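Long-range contact in variant surface glycoprotein MITat 1.13 (Trypanosoma brucei, PDB 6Z8H), which probably forms the surface coat of the parasite, as one of a series of antigenically distinct variants by which it evades the immune response of its host: residues A[347-352]-A[372-377]. Residues are numbered along the deposited sequence; the frame is centred on the assembly and turned at random.
Sequences TRIPKA and GDAIAR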
# COMPACT_ATOMS: atom_id res chain seq x y z
N THR A 347 -30.55 7.01 -23.90
CA THR A 347 -31.67 7.71 -23.29
C THR A 347 -31.37 9.20 -23.18
O THR A 347 -30.32 9.59 -22.67
CB THR A 347 -31.93 7.13 -21.90
OG1 THR A 347 -32.19 5.73 -21.99
CG2 THR A 347 -33.14 7.79 -21.27
N ARG A 348 -32.29 10.03 -23.67
CA ARG A 348 -32.11 11.48 -23.64
C ARG A 348 -32.55 12.03 -22.29
O ARG A 348 -33.55 11.58 -21.71
CB ARG A 348 -32.90 12.13 -24.78
CG ARG A 348 -32.45 11.66 -26.16
CD ARG A 348 -33.06 12.50 -27.29
NE ARG A 348 -32.55 13.86 -27.28
CZ ARG A 348 -31.38 14.23 -27.81
NH1 ARG A 348 -30.59 13.34 -28.39
NH2 ARG A 348 -31.00 15.50 -27.74
N ILE A 349 -31.76 12.96 -21.77
CA ILE A 349 -31.94 13.52 -20.43
C ILE A 349 -31.70 15.02 -20.50
O ILE A 349 -31.08 15.52 -21.44
CB ILE A 349 -30.98 12.90 -19.40
CG1 ILE A 349 -29.52 13.05 -19.86
CG2 ILE A 349 -31.32 11.42 -19.20
CD1 ILE A 349 -28.50 12.68 -18.79
N PRO A 350 -32.21 15.77 -19.51
CA PRO A 350 -31.99 17.22 -19.50
C PRO A 350 -30.52 17.58 -19.29
O PRO A 350 -29.80 16.90 -18.56
CB PRO A 350 -32.84 17.71 -18.32
CG PRO A 350 -33.72 16.61 -17.97
CD PRO A 350 -33.08 15.32 -18.42
N LYS A 351 -30.12 18.71 -19.89
CA LYS A 351 -28.78 19.27 -19.78
C LYS A 351 -28.87 20.77 -19.50
O LYS A 351 -29.62 21.48 -20.17
CB LYS A 351 -28.02 19.07 -21.10
CG LYS A 351 -26.61 19.63 -21.11
CD LYS A 351 -25.91 19.43 -22.45
CE LYS A 351 -26.29 20.49 -23.47
NZ LYS A 351 -25.36 20.47 -24.64
N ALA A 352 -28.10 21.24 -18.52
CA ALA A 352 -28.05 22.67 -18.23
C ALA A 352 -27.41 23.43 -19.39
O ALA A 352 -26.54 22.93 -20.10
CB ALA A 352 -27.24 22.91 -16.95
N GLY A 372 -26.78 13.37 -12.03
CA GLY A 372 -27.48 13.91 -10.87
C GLY A 372 -28.29 15.14 -11.20
O GLY A 372 -29.43 15.28 -10.74
N ASP A 373 -27.69 16.09 -11.94
CA ASP A 373 -28.42 17.27 -12.38
C ASP A 373 -29.65 16.86 -13.18
O ASP A 373 -30.74 17.42 -13.01
CB ASP A 373 -27.50 18.14 -13.25
CG ASP A 373 -28.01 19.54 -13.45
OD1 ASP A 373 -28.97 19.94 -12.76
OD2 ASP A 373 -27.43 20.27 -14.27
N ALA A 374 -29.49 15.88 -14.08
CA ALA A 374 -30.62 15.43 -14.87
C ALA A 374 -31.73 14.88 -13.98
O ALA A 374 -32.92 15.13 -14.22
CB ALA A 374 -30.17 14.37 -15.88
N ILE A 375 -31.37 14.10 -12.96
CA ILE A 375 -32.38 13.53 -12.07
C ILE A 375 -33.16 14.65 -11.38
O ILE A 375 -34.39 14.62 -11.30
CB ILE A 375 -31.71 12.58 -11.06
CG1 ILE A 375 -31.16 11.33 -11.77
CG2 ILE A 375 -32.67 12.20 -9.95
CD1 ILE A 375 -30.44 10.36 -10.87
N ALA A 376 -32.45 15.64 -10.85
CA ALA A 376 -33.16 16.75 -10.21
C ALA A 376 -34.09 17.44 -11.20
O ALA A 376 -35.23 17.79 -10.85
CB ALA A 376 -32.13 17.73 -9.64
N ARG A 377 -33.63 17.66 -12.43
CA ARG A 377 -34.42 18.39 -13.41
C ARG A 377 -35.63 17.58 -13.85
O ARG A 377 -36.73 18.13 -14.03
CB ARG A 377 -33.53 18.77 -14.60
CG ARG A 377 -32.46 19.82 -14.25
CD ARG A 377 -31.37 20.00 -15.33
NE ARG A 377 -30.54 21.15 -15.01
CZ ARG A 377 -30.72 22.37 -15.52
NH1 ARG A 377 -31.65 22.61 -16.42
NH2 ARG A 377 -29.95 23.37 -15.13
O HOH W 1 -26.49 19.38 -16.77
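Strand 348-351 crosses helix 372-377 almost at a right angle (91°), with axes 7.3 Å apart, so only a short patch of each can touch. A374 sits at the crossing, its methyl directed at the strand. With CG1 of I349 turned between its own backbone N and carbonyl carbon (chi1 56°), the tip of the side chain reaches this methyl, I349 CD1 to A374 CB being 3.8 Å, and the carbonyl O of P350 also lies against it.

The P350 ring and the R377 chain run alongside one another, pointing opposite ways, with P350 CB 3.9 Å from R377 CB. From there the arginine runs extended from CG to NE. A352 CA lies 3.6 Å above one face of the guanidinium, offset toward its rim, and A352 CB comes within 3.3 Å of R377 NH2. One turn back on the helix, D373 takes the edge of this group: R377 NE donates to D373 OD1 at 3.0 Å, the oxygen lying in the guanidinium plane although the N-H meets the carboxylate from above its own plane. A water links the two segments, accepting from A352 N (3.0 Å), just past the strand, and donating to D373 OD2.

R377 NH1 forms further salt bridges with E357 and with E311 of the second subunit, probably offsetting the nearby charge of K302 from that subunit. The example is one of orthogonal strand-on-helix packing: strand 348-351, antiparallel partner of 358-361, lies across helix 368-383, the last one modelled, at the dimer interface of this variant surface glycoprotein.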